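Local atomic coordinates of cellulosomal scaffoldin (Acetivibrio cellulolyticus, PDB entry 3ZQW), a protein that probably binds crystalline cellulose through this family 3b carbohydrate-binding module, one part of a much longer calcium-binding scaffoldin with a predicted cellulase domain. Residues W58-P63 and Q107-K112. Numbering follows the deposited sequence.
Sequences WCDWSP and QGRFAK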
ATOM      1  N   TRP A  58      -3.455  -8.578  -5.914  1.00  5.43           N
ATOM      2  CA  TRP A  58      -2.499  -8.967  -6.939  1.00  6.26           C
ATOM      3  C   TRP A  58      -1.517  -7.831  -7.132  1.00  6.09           C
ATOM      4  O   TRP A  58      -1.923  -6.696  -7.322  1.00  7.69           O
ATOM      5  CB  TRP A  58      -3.213  -9.236  -8.268  1.00  7.41           C
ATOM      6  CG  TRP A  58      -4.280 -10.262  -8.210  1.00  7.77           C
ATOM      7  CD1 TRP A  58      -4.144 -11.614  -8.353  1.00 10.09           C
ATOM      8  CD2 TRP A  58      -5.681 -10.023  -8.028  1.00  7.65           C
ATOM      9  NE1 TRP A  58      -5.377 -12.222  -8.255  1.00 11.33           N
ATOM     10  CE2 TRP A  58      -6.329 -11.266  -8.047  1.00  9.53           C
ATOM     11  CE3 TRP A  58      -6.452  -8.875  -7.819  1.00  7.96           C
ATOM     12  CZ2 TRP A  58      -7.712 -11.395  -7.898  1.00 10.30           C
ATOM     13  CZ3 TRP A  58      -7.821  -9.005  -7.651  1.00  8.53           C
ATOM     14  CH2 TRP A  58      -8.437 -10.258  -7.703  1.00  9.90           C
ATOM     15  N   CYS A  59      -0.230  -8.147  -7.139  1.00  5.88           N
ATOM     16  CA  CYS A  59       0.773  -7.204  -7.613  1.00  5.98           C
ATOM     17  C   CYS A  59       0.961  -7.476  -9.093  1.00  6.48           C
ATOM     18  O   CYS A  59       1.376  -8.568  -9.480  1.00  7.40           O
ATOM     19  CB  CYS A  59       2.088  -7.340  -6.861  1.00  6.43           C
ATOM     20  SG  CYS A  59       3.336  -6.185  -7.501  1.00  6.62           S
ATOM     21  N   ASP A  60       0.588  -6.526  -9.938  1.00  6.29           N
ATOM     22  CA  ASP A  60       0.772  -6.687 -11.377  1.00  6.79           C
ATOM     23  C   ASP A  60       2.177  -6.390 -11.826  1.00  6.77           C
ATOM     24  O   ASP A  60       2.668  -7.001 -12.773  1.00  7.76           O
ATOM     25  CB  ASP A  60      -0.233  -5.823 -12.123  1.00  7.28           C
ATOM     26  CG  ASP A  60      -1.661  -6.210 -11.822  1.00  7.35           C
ATOM     27  OD1 ASP A  60      -1.974  -7.419 -11.759  1.00  8.47           O
ATOM     28  OD2 ASP A  60      -2.482  -5.308 -11.638  1.00  7.82           O
ATOM     29  N   TRP A  61       2.839  -5.470 -11.144  0.63  6.70           N
ATOM     30  CA  TRP A  61       4.174  -5.087 -11.555  0.63  7.03           C
ATOM     31  C   TRP A  61       4.937  -4.427 -10.421  0.63  6.62           C
ATOM     32  O   TRP A  61       4.424  -3.524  -9.742  0.63  6.22           O
ATOM     33  CB  TRP A  61       4.113  -4.147 -12.767  0.63  7.77           C
ATOM     34  CG  TRP A  61       5.443  -3.549 -13.059  0.63  7.89           C
ATOM     35  CD1 TRP A  61       6.552  -4.184 -13.547  0.63  9.07           C
ATOM     36  CD2 TRP A  61       5.817  -2.191 -12.852  0.63  8.41           C
ATOM     37  NE1 TRP A  61       7.591  -3.299 -13.650  0.63  9.72           N
ATOM     38  CE2 TRP A  61       7.165  -2.064 -13.230  0.63  9.50           C
ATOM     39  CE3 TRP A  61       5.138  -1.063 -12.378  0.63  8.82           C
ATOM     40  CZ2 TRP A  61       7.852  -0.852 -13.143  0.63 10.24           C
ATOM     41  CZ3 TRP A  61       5.815   0.135 -12.300  0.63 10.75           C
ATOM     42  CH2 TRP A  61       7.155   0.232 -12.674  0.63 10.99           C
ATOM     43  N   SER A  62       6.182  -4.876 -10.255  1.00  6.76           N
ATOM     44  CA  SER A  62       7.172  -4.168  -9.479  1.00  6.83           C
ATOM     45  C   SER A  62       8.526  -4.572 -10.025  1.00  7.25           C
ATOM     46  O   SER A  62       8.715  -5.730 -10.368  1.00  7.79           O
ATOM     47  CB  SER A  62       7.101  -4.543  -7.998  1.00  7.16           C
ATOM     48  OG  SER A  62       8.083  -3.854  -7.248  1.00  7.93           O
ATOM     49  N   PRO A  63       9.482  -3.634 -10.076  1.00  7.73           N
ATOM     50  CA  PRO A  63      10.825  -4.028 -10.507  1.00  9.59           C
ATOM     51  C   PRO A  63      11.446  -5.156  -9.678  1.00  9.15           C
ATOM     52  O   PRO A  63      12.341  -5.837 -10.160  1.00 10.64           O
ATOM     53  CB  PRO A  63      11.622  -2.726 -10.352  1.00 11.83           C
ATOM     54  CG  PRO A  63      10.643  -1.646 -10.434  1.00 12.57           C
ATOM     55  CD  PRO A  63       9.380  -2.184  -9.851  1.00  9.26           C
ATOM     56  N   GLN A 107       2.755  -1.783  -8.004  1.00  6.01           N
ATOM     57  CA  GLN A 107       1.467  -1.523  -8.644  1.00  5.52           C
ATOM     58  C   GLN A 107       0.586  -2.744  -8.492  1.00  6.10           C
ATOM     59  O   GLN A 107       0.953  -3.833  -8.916  1.00  6.59           O
ATOM     60  CB  GLN A 107       1.696  -1.213 -10.120  1.00  6.58           C
ATOM     61  CG  GLN A 107       0.433  -1.024 -10.908  1.00  6.61           C
ATOM     62  CD  GLN A 107       0.739  -0.439 -12.273  1.00  7.03           C
ATOM     63  OE1 GLN A 107       1.512   0.506 -12.373  1.00  7.59           O
ATOM     64  NE2 GLN A 107       0.159  -1.001 -13.324  1.00  7.31           N
ATOM     65  N   GLY A 108      -0.584  -2.587  -7.926  1.00  7.49           N
ATOM     66  CA  GLY A 108      -1.461  -3.733  -7.835  1.00  9.47           C
ATOM     67  C   GLY A 108      -2.891  -3.327  -7.671  1.00  7.27           C
ATOM     68  O   GLY A 108      -3.271  -2.176  -7.848  1.00  6.26           O
ATOM     69  N   ARG A 109      -3.693  -4.346  -7.394  1.00  7.58           N
ATOM     70  CA  ARG A 109      -5.137  -4.254  -7.387  1.00  6.37           C
ATOM     71  C   ARG A 109      -5.663  -5.185  -6.327  1.00  5.28           C
ATOM     72  O   ARG A 109      -5.054  -6.210  -6.041  1.00  5.61           O
ATOM     73  CB  ARG A 109      -5.783  -4.734  -8.741  1.00  7.69           C
ATOM     74  CG  ARG A 109      -5.423  -3.901  -9.949  1.00  8.57           C
ATOM     75  CD  ARG A 109      -5.914  -4.629 -11.195  1.00  8.84           C
ATOM     76  NE  ARG A 109      -5.173  -5.864 -11.391  1.00  7.84           N
ATOM     77  CZ  ARG A 109      -5.620  -7.108 -11.233  1.00  7.74           C
ATOM     78  NH1 ARG A 109      -6.903  -7.373 -10.989  1.00  8.15           N
ATOM     79  NH2 ARG A 109      -4.758  -8.105 -11.329  1.00  7.82           N
ATOM     80  N   PHE A 110      -6.845  -4.879  -5.816  1.00  5.18           N
ATOM     81  CA  PHE A 110      -7.569  -5.843  -5.035  1.00  5.00           C
ATOM     82  C   PHE A 110      -9.047  -5.768  -5.312  1.00  4.74           C
ATOM     83  O   PHE A 110      -9.574  -4.748  -5.758  1.00  5.39           O
ATOM     84  CB  PHE A 110      -7.226  -5.780  -3.544  1.00  5.25           C
ATOM     85  CG  PHE A 110      -7.544  -4.498  -2.794  1.00  5.31           C
ATOM     86  CD1 PHE A 110      -6.616  -3.486  -2.681  1.00  5.62           C
ATOM     87  CD2 PHE A 110      -8.736  -4.374  -2.117  1.00  5.85           C
ATOM     88  CE1 PHE A 110      -6.863  -2.372  -1.889  1.00  6.49           C
ATOM     89  CE2 PHE A 110      -8.985  -3.272  -1.316  1.00  6.10           C
ATOM     90  CZ  PHE A 110      -8.060  -2.283  -1.191  1.00  6.38           C
ATOM     91  N   ALA A 111      -9.719  -6.890  -5.064  1.00  4.89           N
ATOM     92  CA  ALA A 111     -11.133  -7.063  -5.340  1.00  4.85           C
ATOM     93  C   ALA A 111     -11.711  -8.119  -4.417  1.00  5.04           C
ATOM     94  O   ALA A 111     -10.992  -8.914  -3.812  1.00  5.84           O
ATOM     95  CB  ALA A 111     -11.349  -7.475  -6.787  1.00  6.12           C
ATOM     96  N   LYS A 112     -13.031  -8.134  -4.360  1.00  5.34           N
ATOM     97  CA  LYS A 112     -13.791  -9.117  -3.611  1.00  5.48           C
ATOM     98  C   LYS A 112     -13.996 -10.374  -4.447  1.00  5.61           C
ATOM     99  O   LYS A 112     -14.032 -10.341  -5.675  1.00  6.21           O
ATOM    100  CB  LYS A 112     -15.148  -8.530  -3.242  1.00  5.98           C
ATOM    101  CG  LYS A 112     -15.034  -7.293  -2.389  1.00  6.38           C
ATOM    102  CD  LYS A 112     -16.390  -6.695  -2.049  1.00  6.78           C
ATOM    103  CE  LYS A 112     -16.215  -5.364  -1.390  1.00  7.43           C
ATOM    104  NZ  LYS A 112     -17.504  -4.765  -0.948  1.00  7.44           N
TER
HETATM  105  O   HOH W   1      -1.992  -2.854 -12.669  1.00  7.86           O
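Asp60 and Arg109 meet as a flat, side-on ion pair between neighbouring antiparallel strands. NE of Arg109 donates a hydrogen bond to OD2 of Asp60 at 2.8 Å, and NH2 reaches OD1 of Asp60 at 2.9 Å, both on syn lone pairs, with carboxylate and guanidinium only 4° from coplanar. A bend at chi3 (-67°) swings the guanidinium across toward strand 58-61. There it also lies nearly parallel (9°) to the indole of Trp58, displaced toward CB and CE3, with NH1 of Arg109 3.5 Å from CE3 of Trp58. The six-membered-ring edge of that indole meets Ala111, whose CB lies in the ring plane, 3.9 Å from CZ3 of Trp58.

Packing is tightest in the backbone below. Trp58 and Arg109 pair through two backbone N-H to O bonds, and Gly108, having no side chain, lets its CA come within 3.0 Å of Trp58 O. Next along, the register slips by one residue: the N-H groups of both Asp60 and Trp61 turn to the single carbonyl of Gln107, the second by a weak bond of 3.3 Å. Gln107 N then answers to Trp61 O, restoring the ladder. Phe110 points to the other side of the sheet, into the core against Phe47 and Phe73.

The solvent side is looser. Trp61 is exposed and merely brushes Gln107, whose OE1 sits at its ring edge but is bonded to Lys25. One water links Asp60 OD2 to Gln107 NE2, giving that oxygen a second donor.

The pairing carries a classic beta bulge, on the outermost strand of a beta-sandwich sheet, and the coplanar Asp–Arg pair resembles the one in the planar cellulose-binding strip of family 3 modules.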